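Local coordinates for protein sphingomyelinase C (Streptomyces griseocarneus, PDB 7CNE) that belongs to the endonuclease/exonuclease/phosphatase family and is built around the paired mixed beta sheets of the DNase I-like fold, at residues L13-F18 with V49-A54; M20-Y25 with A54-A59; G90-T95 with Q115-D120; G123-S128 with A151-S156; E230-A235 with T283-S288. All blocks are in the same frame, centred on the assembly; numbering follows the deposited sequence.

Interaction 1: residues L13-F18 with V49-A54; sequences LTYNTF and VVLQEA
Leu13 and Val49 start a parallel pairing between strands 12-19 and 48-54, the two strands of a beta-alpha-beta unit whose crossover carries helix 30-39. Their side chains lie side by side and point the same way, Leu13 CD2 packing 3.7 Å from Val49 CG1, while Leu13 O accepts from Val50 N at 2.8 Å. Thr14 pairs with Val50 on the opposite face of the sheet, and its CA-H faces Val50 O, the oxygen that also receives Tyr15 N at 2.9 Å. Tyr15 returns to the Leu13 face. Its CG is anti to the backbone N (chi1 -172°), and the ring leads off toward Phe42, leaving CB to rest against Leu51 CD2. Tyr15 O takes Gln52 N at 3.0 Å and continues the ladder. From Asn16 on, polar side chains join in. Asn16 ND2 donates a nearly straight bond of 2.9 Å to Glu53 OE2, within its own amide plane but from above the carboxylate, the two planes being 72° apart. ND2 also donates to Asp194, and OD1 accepts from Phe18 N, two residues on, an Asx turn; bonds at both ends should hold the amide's rotation. Thr17 holds Gln52 O twice, through N at 2.9 Å and through OG1 at 2.8 Å. At Phe18 the ring edge meets the same carboxylate, CD1 lying 3.5 Å from Glu53 OE1. The contact thus runs from a backbone ladder flanked by apolar side chains to a polar strand end, where a succinic acid near Glu53, probably from the crystallisation liquor, is consistent with a pocket.

Interaction 2: residues M20-Y25 with A54-A59; sequences MSTGLY and AFDNAA
Thr22 and Asp56 join the loop after strand 12-19 to the start of helix 57-66, with Asp56 as the N-cap of that helix. Hydrogen bonds carry most of the contact. Asp56 CG is anti to the backbone N (chi1 -177°), and the carboxylate beyond it divides its work: OD2 accepts from Ala59 N at 2.9 Å, the capping bond, while OD1 serves the loop. Two donors of one residue grip OD1, Thr22 N at 2.7 Å and Thr22 OG1 at 2.6 Å. Both come from the same face of the carboxylate, about 40° out of its plane, and the side chains of Thr22 and Asp56 cross at about a right angle. Within the loop, Tyr25 N bonds back to Ser21 O, folding 21-25 into a single turn. The N-terminal end of the helix would be expected to favour a negative charge on Asp56.

Van der Waals contact is lighter and lies at Met20 and Phe55. The backbone of Met20 runs past Phe55, Met20 CA sitting at the ring edge and 4.2 Å from Phe55 CB. Next to it Met20 O approaches Asp56 CB at 3.4 Å, and the same carbonyl is bonded by Gln30 of helix 30-39, which ties the loop to the helix that follows it.

Water adds a third kind of link on this surface, beside the 21-25 turn. It lies 2.8 Å from Ser21 OG, accepts from Gly23 N at 3.1 Å, and gives a weak bond to Asp56 OD1, 3.4 Å away.

Interaction 3: residues G90-T95 with Q115-D120; sequences GKYSAT and QVIFND
Gly90 comes unusually close to Ile117: its CA lies 3.1 Å from Ile117 O in a CA-H...O contact, at a positive phi of 75° and on the side where a beta carbon would have to stand. The pair forms a parallel beta bridge at the rim of the six-stranded sheet, where edge strand 87-90 leaves strand 110-117. The following residue repeats the approach, since Lys91 N donates to the same Ile117 O at 3.2 Å from well above the carbonyl plane (53° out of it). Lys91 is also the centre of an inverse gamma turn, which swings the chain away from the sheet. Ile117 fills the bend with both branches: CG2 meets Lys91 O at 3.4 Å, while CG1 packs 3.7 Å from Tyr92 CB and lies at the edge of the tyrosine ring, in its plane. Val116 CG1 touches the Gly90 backbone; the Val116 side chain also touches Gln173 and Phe177 of helix 162-180. Lys91 stretches its chain, extended beyond CG, across Asn119, with CG 3.6 Å from Asn119 OD1. The ammonium group ends on the backbone: Lys91 NZ bonds Asn119 O at 2.9 Å, in the carbonyl plane and on a lone pair.

Interaction 4: residues G123-S128 with A151-S156; sequences GADWWS and AQSTDS
Asp125 CG is turned anti to its own carbonyl carbon (chi1 -58°) and heads for Ser153, while Gln152, with CG anti to its backbone N, bends at chi2 (73°), which sets CD beside the same carboxylate. Ser153 then takes hold of Asp125 with two donors. Ser153 OG bonds OD1 of Asp125 at 2.9 Å on the syn lone pair, and Ser153 N reaches Asp125 OD2 at 3.0 Å from above the carboxylate plane. A water adds a further bond to OD2, 2.7 Å from that oxygen, and ties it to Ala151 O. Gln152 lies across the carboxylate with the planes 34° apart, NE2 being 3.2 Å from Asp125 CG; NE2 donates to Ser153 O at 2.8 Å. Next to this, Asp155 OD2 accepts from Ala124 N at 3.0 Å, as well as from Gly157 N, and passes 3.3 Å from Gly123 CA. These bonds join the loops after strands 110-117 and 142-150, which the Cys122-Cys158 disulfide also links. The buried carboxylate of Asp125 is thus answered by a hydroxyl, a backbone amide and a water, a polar link between two loops; the Asp125 and Trp126 carbonyls hydrogen-bond an EPE molecule, probably from the crystallisation liquor.

Interaction 5: residues E230-A235 with T283-S288; sequences ENSIAA and TYTDLS
Ser232 and Asp286 form the tight knot between the start of helix 232-237 and the loop after strand 281-284, next to Asn231, the N-cap of the helix. Asp286 OD1 accepts twice from one residue: Ser232 N comes at 2.8 Å from above the carboxylate plane, 51° out of it, and Ser232 OG at 2.7 Å on the anti lone pair. The hydroxyl also accepts, from Thr285 N at 3.0 Å, and so passes the chain of bonds on to the loop backbone. Its position between the backbone N and the carbonyl carbon (chi1 65°) keeps it close to both partners. Asn231 works in two directions. OD1 caps Ala234 N at 2.9 Å, while ND2 donates to Ser288 O, and the flat amide stacks on the Asp286 carboxylate with the planes 25° apart. Beside these bonds Ile233 pushes CD1 into the curve of the loop, 3.4 Å from Asp286 O and close to Ser288 CA, while CG1 lies against Tyr284 CD2. The tyrosine ring has Ser232 O at its edge, in its plane, and also meets the rings of Trp273 and Trp28.

The Glu230 side is looser. This residue is exposed, its carboxylate leading away from the loop to a salt bridge with Arg243 and a bond with Gln267. Its backbone carbonyl is linked to the loop through a water, which donates to Glu230 O at 3.0 Å and to Asp286 OD2 at 2.6 Å.

Interaction 1 lies in the core of the seven-stranded sheet, its centre about 5 Å from the centre of the chain, and rests chiefly on a backbone ladder. The other centres lie about 15 to 18 Å out: interaction 2 at the surface, 3 and 4 partly buried, 5 buried. Interaction 2 takes up the chain just beyond both strands, sharing Ala54; interaction 5 touches interaction 1, Ser288 OG lying 2.7 Å from Asn16 O. Both lie at helix N-caps and have an aspartate oxygen taking two donors from one residue; in 2 that aspartate is the cap, in 5 it faces the residue after the cap. Interaction 3 keeps a backbone bridge at an edge of the six-stranded sheet; 4 joins loops leaving it, Trp126 packing against Asn119.

Interaction 1: residues L13-F18 with V49-A54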
# COMPACT_ATOMS: atom_id res chain seq x y z
N LEU A 13 7.70 0.67 -5.62
CA LEU A 13 7.56 -0.30 -4.53
C LEU A 13 6.24 -0.10 -3.82
O LEU A 13 5.86 1.03 -3.49
CB LEU A 13 8.72 -0.15 -3.53
CG LEU A 13 8.56 -0.79 -2.15
CD1 LEU A 13 8.65 -2.33 -2.23
CD2 LEU A 13 9.61 -0.25 -1.18
N THR A 14 5.52 -1.19 -3.56
CA THR A 14 4.42 -1.16 -2.62
C THR A 14 4.73 -2.14 -1.50
O THR A 14 5.19 -3.26 -1.76
CB THR A 14 3.05 -1.45 -3.29
OG1 THR A 14 2.02 -1.40 -2.31
CG2 THR A 14 3.01 -2.81 -4.00
N TYR A 15 4.51 -1.71 -0.25
CA TYR A 15 4.91 -2.51 0.91
C TYR A 15 4.00 -2.24 2.09
O TYR A 15 3.89 -1.10 2.55
CB TYR A 15 6.36 -2.21 1.30
CG TYR A 15 6.91 -3.13 2.37
CD1 TYR A 15 6.78 -4.52 2.26
CD2 TYR A 15 7.56 -2.62 3.49
CE1 TYR A 15 7.31 -5.37 3.24
CE2 TYR A 15 8.09 -3.44 4.46
CZ TYR A 15 7.96 -4.81 4.34
OH TYR A 15 8.50 -5.62 5.33
N ASN A 16 3.36 -3.29 2.59
CA ASN A 16 2.56 -3.21 3.80
C ASN A 16 3.50 -3.41 4.99
O ASN A 16 4.03 -4.50 5.18
CB ASN A 16 1.45 -4.26 3.78
CG ASN A 16 0.53 -4.18 4.99
OD1 ASN A 16 0.98 -3.96 6.12
ND2 ASN A 16 -0.78 -4.39 4.77
N THR A 17 3.67 -2.36 5.81
CA THR A 17 4.69 -2.32 6.84
C THR A 17 4.28 -2.94 8.17
O THR A 17 5.14 -3.15 9.02
CB THR A 17 5.12 -0.89 7.13
OG1 THR A 17 4.02 -0.17 7.69
CG2 THR A 17 5.62 -0.20 5.86
N PHE A 18 2.99 -3.20 8.39
CA PHE A 18 2.51 -3.77 9.66
C PHE A 18 3.05 -2.99 10.86
O PHE A 18 3.61 -3.55 11.81
CB PHE A 18 2.86 -5.25 9.75
CG PHE A 18 2.24 -5.96 10.93
CD1 PHE A 18 0.87 -5.88 11.15
CD2 PHE A 18 3.02 -6.69 11.81
CE1 PHE A 18 0.29 -6.53 12.23
CE2 PHE A 18 2.44 -7.34 12.90
CZ PHE A 18 1.08 -7.26 13.11
N VAL A 49 7.66 4.98 -3.58
CA VAL A 49 7.38 3.99 -2.55
C VAL A 49 6.00 4.29 -1.98
O VAL A 49 5.71 5.43 -1.59
CB VAL A 49 8.44 4.00 -1.42
CG1 VAL A 49 8.08 2.98 -0.32
CG2 VAL A 49 9.84 3.70 -1.99
N VAL A 50 5.13 3.28 -1.96
CA VAL A 50 3.81 3.37 -1.35
C VAL A 50 3.76 2.39 -0.19
O VAL A 50 3.95 1.18 -0.37
CB VAL A 50 2.68 3.07 -2.36
CG1 VAL A 50 1.32 3.27 -1.71
CG2 VAL A 50 2.79 3.98 -3.59
N LEU A 51 3.51 2.91 1.01
CA LEU A 51 3.46 2.12 2.23
C LEU A 51 2.02 2.00 2.72
O LEU A 51 1.23 2.94 2.60
CB LEU A 51 4.31 2.74 3.33
CG LEU A 51 5.79 2.95 2.97
CD1 LEU A 51 6.49 3.61 4.16
CD2 LEU A 51 6.42 1.61 2.63
N GLN A 52 1.71 0.85 3.31
CA GLN A 52 0.46 0.66 4.03
C GLN A 52 0.76 0.31 5.49
O GLN A 52 1.88 -0.06 5.84
CB GLN A 52 -0.40 -0.45 3.41
CG GLN A 52 -0.73 -0.25 1.94
CD GLN A 52 0.39 -0.73 1.04
OE1 GLN A 52 1.02 -1.76 1.31
NE2 GLN A 52 0.65 0.01 -0.03
N GLU A 53 -0.28 0.45 6.31
CA GLU A 53 -0.27 0.12 7.75
C GLU A 53 0.81 0.88 8.51
O GLU A 53 1.33 0.40 9.53
CB GLU A 53 -0.18 -1.39 7.96
CG GLU A 53 -1.38 -2.11 7.35
CD GLU A 53 -1.58 -3.53 7.86
OE1 GLU A 53 -0.99 -3.91 8.90
OE2 GLU A 53 -2.33 -4.29 7.21
N ALA A 54 1.15 2.08 8.06
CA ALA A 54 2.05 2.97 8.79
C ALA A 54 1.25 3.73 9.85
O ALA A 54 1.12 4.95 9.82
CB ALA A 54 2.76 3.91 7.83

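Interaction 2: residues M20-Y25 with A54-A59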
# COMPACT_ATOMS: atom_id res chain seq x y z
N MET A 20 1.52 -1.27 13.45
CA MET A 20 0.38 -0.94 14.28
C MET A 20 0.80 0.02 15.39
O MET A 20 1.98 0.09 15.78
CB MET A 20 -0.23 -2.21 14.88
CG MET A 20 -0.65 -3.23 13.82
SD MET A 20 -2.15 -4.18 14.20
CE MET A 20 -3.41 -3.02 13.67
N SER A 21 -0.17 0.77 15.88
CA SER A 21 0.07 1.72 16.96
C SER A 21 0.77 1.06 18.14
O SER A 21 0.38 -0.03 18.58
CB SER A 21 -1.27 2.32 17.40
OG SER A 21 -1.26 2.66 18.78
N THR A 22 1.84 1.69 18.62
CA THR A 22 2.58 1.11 19.73
C THR A 22 1.91 1.34 21.07
O THR A 22 2.20 0.61 22.02
CB THR A 22 4.01 1.66 19.79
OG1 THR A 22 4.00 3.10 19.79
CG2 THR A 22 4.84 1.13 18.60
N GLY A 23 1.04 2.34 21.19
CA GLY A 23 0.28 2.48 22.42
C GLY A 23 -0.65 1.30 22.64
O GLY A 23 -0.77 0.78 23.75
N LEU A 24 -1.30 0.85 21.56
CA LEU A 24 -2.18 -0.32 21.61
C LEU A 24 -1.40 -1.63 21.65
O LEU A 24 -1.80 -2.58 22.33
CB LEU A 24 -3.12 -0.31 20.41
CG LEU A 24 -4.08 0.88 20.33
CD1 LEU A 24 -4.99 0.79 19.10
CD2 LEU A 24 -4.90 0.97 21.61
N TYR A 25 -0.31 -1.71 20.88
CA TYR A 25 0.44 -2.95 20.68
C TYR A 25 1.91 -2.69 20.94
O TYR A 25 2.70 -2.51 20.00
CB TYR A 25 0.22 -3.51 19.28
CG TYR A 25 -1.21 -3.79 18.94
CD1 TYR A 25 -1.83 -4.97 19.35
CD2 TYR A 25 -1.95 -2.89 18.19
CE1 TYR A 25 -3.15 -5.24 19.02
CE2 TYR A 25 -3.28 -3.16 17.86
CZ TYR A 25 -3.87 -4.33 18.28
OH TYR A 25 -5.17 -4.60 17.95
N ALA A 54 1.15 2.08 8.06
CA ALA A 54 2.05 2.97 8.79
C ALA A 54 1.25 3.73 9.85
O ALA A 54 1.12 4.95 9.82
CB ALA A 54 2.76 3.91 7.83
N PHE A 55 0.69 2.96 10.80
CA PHE A 55 -0.31 3.47 11.73
C PHE A 55 0.32 4.14 12.95
O PHE A 55 -0.23 5.13 13.47
CB PHE A 55 -1.20 2.33 12.22
CG PHE A 55 -2.08 1.71 11.17
CD1 PHE A 55 -2.89 2.50 10.36
CD2 PHE A 55 -2.12 0.33 11.01
CE1 PHE A 55 -3.72 1.92 9.41
CE2 PHE A 55 -2.94 -0.27 10.05
CZ PHE A 55 -3.74 0.52 9.26
N ASP A 56 1.42 3.60 13.45
CA ASP A 56 2.07 4.20 14.61
C ASP A 56 2.72 5.51 14.19
O ASP A 56 3.61 5.53 13.33
CB ASP A 56 3.11 3.25 15.19
CG ASP A 56 3.74 3.81 16.43
OD1 ASP A 56 3.05 3.85 17.47
OD2 ASP A 56 4.91 4.25 16.37
N ASN A 57 2.26 6.61 14.80
CA ASN A 57 2.68 7.94 14.35
C ASN A 57 4.19 8.11 14.45
O ASN A 57 4.82 8.65 13.54
CB ASN A 57 1.97 9.02 15.16
CG ASN A 57 0.53 9.22 14.73
OD1 ASN A 57 -0.11 8.31 14.21
ND2 ASN A 57 0.01 10.42 14.95
N ALA A 58 4.80 7.65 15.55
CA ALA A 58 6.22 7.87 15.75
C ALA A 58 7.06 6.99 14.81
O ALA A 58 7.98 7.48 14.16
CB ALA A 58 6.60 7.62 17.21
N ALA A 59 6.74 5.70 14.72
CA ALA A 59 7.53 4.84 13.84
C ALA A 59 7.35 5.24 12.38
O ALA A 59 8.32 5.23 11.60
CB ALA A 59 7.15 3.37 14.05
O HOH W 1 0.45 4.80 19.45

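Interaction 3: residues G90-T95 with Q115-D120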
# COMPACT_ATOMS: atom_id res chain seq x y z
N GLY A 90 -13.93 12.51 0.16
CA GLY A 90 -14.47 11.27 0.70
C GLY A 90 -15.01 11.44 2.12
O GLY A 90 -15.14 12.55 2.64
N LYS A 91 -15.32 10.30 2.75
CA LYS A 91 -16.00 10.30 4.06
C LYS A 91 -15.01 10.46 5.22
O LYS A 91 -14.98 9.67 6.17
CB LYS A 91 -16.83 9.04 4.24
CG LYS A 91 -18.23 9.13 3.64
CD LYS A 91 -18.99 7.81 3.77
CE LYS A 91 -20.26 7.85 2.93
NZ LYS A 91 -20.93 6.52 2.86
N TYR A 92 -14.22 11.54 5.15
CA TYR A 92 -13.23 11.83 6.18
C TYR A 92 -13.92 12.09 7.52
O TYR A 92 -14.94 12.78 7.57
CB TYR A 92 -12.39 13.04 5.76
CG TYR A 92 -11.45 13.56 6.84
CD1 TYR A 92 -10.20 12.97 7.06
CD2 TYR A 92 -11.80 14.66 7.61
CE1 TYR A 92 -9.34 13.45 8.04
CE2 TYR A 92 -10.95 15.14 8.60
CZ TYR A 92 -9.72 14.54 8.80
OH TYR A 92 -8.88 15.02 9.78
N SER A 93 -13.37 11.53 8.59
CA SER A 93 -13.85 11.77 9.95
C SER A 93 -12.77 12.50 10.75
O SER A 93 -11.62 12.06 10.78
CB SER A 93 -14.21 10.46 10.64
OG SER A 93 -14.23 10.63 12.04
N ALA A 94 -13.16 13.60 11.40
CA ALA A 94 -12.21 14.35 12.22
C ALA A 94 -12.06 13.78 13.62
O ALA A 94 -11.09 14.10 14.31
CB ALA A 94 -12.64 15.82 12.31
N THR A 95 -12.98 12.93 14.05
CA THR A 95 -12.93 12.41 15.41
C THR A 95 -12.29 11.04 15.50
O THR A 95 -11.79 10.68 16.58
CB THR A 95 -14.35 12.35 16.00
OG1 THR A 95 -15.13 11.42 15.25
CG2 THR A 95 -15.02 13.72 15.93
N GLN A 115 -5.84 13.48 -0.54
CA GLN A 115 -6.30 12.24 0.06
C GLN A 115 -7.81 12.17 -0.12
O GLN A 115 -8.51 13.19 -0.18
CB GLN A 115 -5.92 12.16 1.55
CG GLN A 115 -6.62 13.17 2.42
CD GLN A 115 -6.32 12.99 3.89
OE1 GLN A 115 -5.79 11.96 4.31
NE2 GLN A 115 -6.67 13.99 4.69
N VAL A 116 -8.32 10.94 -0.21
CA VAL A 116 -9.75 10.68 -0.28
C VAL A 116 -10.01 9.50 0.64
O VAL A 116 -9.37 8.45 0.50
CB VAL A 116 -10.21 10.39 -1.72
CG1 VAL A 116 -11.71 10.11 -1.77
CG2 VAL A 116 -9.83 11.55 -2.68
N ILE A 117 -10.93 9.67 1.58
CA ILE A 117 -11.34 8.59 2.48
C ILE A 117 -12.45 7.79 1.79
O ILE A 117 -13.34 8.37 1.15
CB ILE A 117 -11.79 9.15 3.84
CG1 ILE A 117 -10.69 10.04 4.46
CG2 ILE A 117 -12.30 8.05 4.81
CD1 ILE A 117 -9.29 9.50 4.37
N PHE A 118 -12.38 6.47 1.89
CA PHE A 118 -13.33 5.61 1.18
C PHE A 118 -14.76 5.86 1.65
O PHE A 118 -15.03 6.05 2.84
CB PHE A 118 -12.98 4.14 1.41
CG PHE A 118 -11.79 3.68 0.62
CD1 PHE A 118 -11.72 3.93 -0.75
CD2 PHE A 118 -10.76 2.99 1.23
CE1 PHE A 118 -10.63 3.50 -1.49
CE2 PHE A 118 -9.66 2.56 0.50
CZ PHE A 118 -9.59 2.83 -0.86
N ASN A 119 -15.69 5.86 0.69
CA ASN A 119 -17.10 6.00 1.02
C ASN A 119 -17.72 4.68 1.47
O ASN A 119 -18.78 4.70 2.11
CB ASN A 119 -17.88 6.54 -0.19
CG ASN A 119 -17.46 7.93 -0.57
OD1 ASN A 119 -17.06 8.71 0.29
ND2 ASN A 119 -17.56 8.26 -1.86
N ASP A 120 -17.08 3.56 1.15
CA ASP A 120 -17.61 2.23 1.42
C ASP A 120 -16.57 1.40 2.16
O ASP A 120 -15.42 1.31 1.72
CB ASP A 120 -18.01 1.51 0.12
CG ASP A 120 -19.05 2.28 -0.68
OD1 ASP A 120 -18.65 3.14 -1.49
OD2 ASP A 120 -20.26 2.01 -0.50

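Interaction 4: residues G123-S128 with A151-S156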
# COMPACT_ATOMS: atom_id res chain seq x y z
N GLY A 123 -16.70 -3.75 8.73
CA GLY A 123 -15.88 -4.23 9.83
C GLY A 123 -15.03 -3.12 10.39
O GLY A 123 -15.45 -1.96 10.49
N ALA A 124 -13.78 -3.47 10.73
CA ALA A 124 -12.87 -2.51 11.35
C ALA A 124 -12.52 -1.36 10.41
O ALA A 124 -12.29 -0.24 10.87
CB ALA A 124 -11.59 -3.21 11.80
N ASP A 125 -12.44 -1.63 9.11
CA ASP A 125 -12.04 -0.61 8.15
C ASP A 125 -12.99 0.59 8.17
O ASP A 125 -12.56 1.73 7.93
CB ASP A 125 -11.98 -1.19 6.74
CG ASP A 125 -11.02 -2.37 6.63
OD1 ASP A 125 -11.06 -3.28 7.51
OD2 ASP A 125 -10.26 -2.40 5.63
N TRP A 126 -14.28 0.35 8.38
CA TRP A 126 -15.25 1.45 8.34
C TRP A 126 -14.93 2.50 9.40
O TRP A 126 -15.04 3.70 9.14
CB TRP A 126 -16.66 0.92 8.55
CG TRP A 126 -17.71 2.01 8.72
CD1 TRP A 126 -18.31 2.39 9.89
CD2 TRP A 126 -18.28 2.83 7.69
NE1 TRP A 126 -19.21 3.41 9.65
CE2 TRP A 126 -19.22 3.69 8.31
CE3 TRP A 126 -18.10 2.91 6.31
CZ2 TRP A 126 -19.96 4.63 7.59
CZ3 TRP A 126 -18.84 3.85 5.59
CH2 TRP A 126 -19.76 4.70 6.24
N TRP A 127 -14.54 2.06 10.59
CA TRP A 127 -14.39 2.98 11.72
C TRP A 127 -13.12 3.81 11.65
O TRP A 127 -12.94 4.70 12.48
CB TRP A 127 -14.47 2.18 13.03
CG TRP A 127 -15.78 1.45 13.06
CD1 TRP A 127 -15.98 0.11 12.88
CD2 TRP A 127 -17.07 2.04 13.20
NE1 TRP A 127 -17.34 -0.17 12.92
CE2 TRP A 127 -18.02 1.00 13.12
CE3 TRP A 127 -17.52 3.35 13.40
CZ2 TRP A 127 -19.39 1.23 13.24
CZ3 TRP A 127 -18.88 3.58 13.52
CH2 TRP A 127 -19.80 2.52 13.43
N SER A 128 -12.26 3.57 10.68
CA SER A 128 -11.01 4.30 10.56
C SER A 128 -11.00 5.08 9.25
O SER A 128 -11.86 4.88 8.38
CB SER A 128 -9.81 3.35 10.69
OG SER A 128 -9.70 2.51 9.56
N ALA A 151 -6.82 -1.34 0.44
CA ALA A 151 -8.25 -1.58 0.25
C ALA A 151 -8.83 -2.45 1.37
O ALA A 151 -8.12 -2.98 2.23
CB ALA A 151 -8.50 -2.22 -1.12
N GLN A 152 -10.16 -2.57 1.36
CA GLN A 152 -10.90 -3.23 2.43
C GLN A 152 -10.35 -4.63 2.74
O GLN A 152 -10.19 -5.46 1.85
CB GLN A 152 -12.37 -3.33 2.02
CG GLN A 152 -13.23 -4.23 2.93
CD GLN A 152 -13.49 -3.60 4.26
OE1 GLN A 152 -13.90 -2.44 4.33
NE2 GLN A 152 -13.25 -4.34 5.35
N SER A 153 -10.10 -4.89 4.02
CA SER A 153 -9.63 -6.20 4.43
C SER A 153 -10.80 -7.16 4.60
O SER A 153 -11.96 -6.76 4.74
CB SER A 153 -8.83 -6.11 5.74
OG SER A 153 -9.67 -5.70 6.81
N THR A 154 -10.49 -8.46 4.58
CA THR A 154 -11.51 -9.49 4.77
C THR A 154 -11.68 -9.71 6.27
O THR A 154 -11.13 -10.63 6.88
CB THR A 154 -11.12 -10.76 4.02
OG1 THR A 154 -11.03 -10.45 2.62
CG2 THR A 154 -12.17 -11.86 4.20
N ASP A 155 -12.49 -8.83 6.87
CA ASP A 155 -12.52 -8.61 8.31
C ASP A 155 -13.65 -9.35 9.00
O ASP A 155 -14.72 -9.58 8.42
CB ASP A 155 -12.65 -7.11 8.62
CG ASP A 155 -12.61 -6.83 10.11
OD1 ASP A 155 -11.51 -6.98 10.68
OD2 ASP A 155 -13.66 -6.50 10.70
N SER A 156 -13.41 -9.68 10.27
CA SER A 156 -14.37 -10.40 11.10
C SER A 156 -15.71 -9.68 11.20
O SER A 156 -16.76 -10.33 11.29
CB SER A 156 -13.77 -10.59 12.49
OG SER A 156 -14.24 -11.78 13.09
O HOH W 2 -7.64 -2.34 4.94

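Interaction 5: residues E230-A235 with T283-S288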
# COMPACT_ATOMS: atom_id res chain seq x y z
N GLU A 230 5.42 -19.33 4.65
CA GLU A 230 6.84 -18.99 4.63
C GLU A 230 7.18 -17.66 5.28
O GLU A 230 8.35 -17.44 5.62
CB GLU A 230 7.35 -18.96 3.18
CG GLU A 230 7.30 -20.32 2.49
CD GLU A 230 7.92 -20.30 1.10
OE1 GLU A 230 8.93 -19.59 0.87
OE2 GLU A 230 7.39 -21.01 0.21
N ASN A 231 6.22 -16.75 5.45
CA ASN A 231 6.49 -15.48 6.12
C ASN A 231 6.25 -15.67 7.61
O ASN A 231 5.15 -16.07 8.02
CB ASN A 231 5.62 -14.36 5.53
CG ASN A 231 5.86 -13.02 6.22
OD1 ASN A 231 5.52 -12.85 7.39
ND2 ASN A 231 6.46 -12.07 5.50
N SER A 232 7.26 -15.37 8.43
CA SER A 232 7.20 -15.71 9.85
C SER A 232 6.16 -14.90 10.61
O SER A 232 5.54 -15.42 11.55
CB SER A 232 8.59 -15.54 10.49
OG SER A 232 9.02 -14.19 10.48
N ILE A 233 5.92 -13.64 10.22
CA ILE A 233 4.86 -12.86 10.87
C ILE A 233 3.48 -13.34 10.42
O ILE A 233 2.57 -13.53 11.24
CB ILE A 233 5.05 -11.35 10.58
CG1 ILE A 233 6.32 -10.84 11.27
CG2 ILE A 233 3.80 -10.56 11.05
CD1 ILE A 233 6.66 -9.39 10.95
N ALA A 234 3.29 -13.52 9.11
CA ALA A 234 1.98 -13.97 8.64
C ALA A 234 1.64 -15.35 9.19
O ALA A 234 0.48 -15.62 9.53
CB ALA A 234 1.93 -13.98 7.11
N ALA A 235 2.65 -16.23 9.29
CA ALA A 235 2.41 -17.57 9.82
C ALA A 235 2.02 -17.55 11.29
O ALA A 235 1.24 -18.39 11.74
CB ALA A 235 3.65 -18.45 9.62
N THR A 283 10.53 -14.97 18.12
CA THR A 283 11.55 -14.49 17.19
C THR A 283 11.03 -14.57 15.76
O THR A 283 10.49 -15.60 15.35
CB THR A 283 12.85 -15.29 17.33
OG1 THR A 283 13.39 -15.09 18.65
CG2 THR A 283 13.88 -14.82 16.30
N TYR A 284 11.19 -13.48 15.01
CA TYR A 284 10.72 -13.39 13.64
C TYR A 284 11.89 -13.07 12.71
O TYR A 284 12.90 -12.50 13.13
CB TYR A 284 9.63 -12.32 13.50
CG TYR A 284 8.45 -12.58 14.40
CD1 TYR A 284 8.37 -12.02 15.67
CD2 TYR A 284 7.42 -13.42 13.99
CE1 TYR A 284 7.28 -12.27 16.50
CE2 TYR A 284 6.33 -13.67 14.81
CZ TYR A 284 6.27 -13.10 16.07
OH TYR A 284 5.19 -13.36 16.87
N THR A 285 11.73 -13.45 11.44
CA THR A 285 12.76 -13.20 10.43
C THR A 285 12.18 -12.47 9.22
O THR A 285 12.69 -12.62 8.11
CB THR A 285 13.44 -14.50 9.99
OG1 THR A 285 12.46 -15.53 9.83
CG2 THR A 285 14.49 -14.95 11.02
N ASP A 286 11.12 -11.70 9.42
CA ASP A 286 10.57 -10.83 8.39
C ASP A 286 10.21 -9.49 9.00
O ASP A 286 9.93 -9.40 10.20
CB ASP A 286 9.32 -11.42 7.71
CG ASP A 286 9.59 -12.77 7.09
OD1 ASP A 286 9.51 -13.78 7.82
OD2 ASP A 286 9.89 -12.82 5.88
N LEU A 287 10.23 -8.45 8.17
CA LEU A 287 9.95 -7.11 8.66
C LEU A 287 8.46 -6.79 8.65
O LEU A 287 8.05 -5.79 9.24
CB LEU A 287 10.73 -6.07 7.84
CG LEU A 287 12.25 -6.14 8.05
CD1 LEU A 287 12.97 -5.10 7.19
CD2 LEU A 287 12.59 -5.94 9.51
N SER A 288 7.65 -7.62 8.01
CA SER A 288 6.20 -7.48 8.05
C SER A 288 5.61 -8.80 7.60
O SER A 288 6.33 -9.74 7.24
CB SER A 288 5.72 -6.30 7.20
OG SER A 288 5.66 -6.62 5.83
O HOH W 3 9.92 -15.09 4.71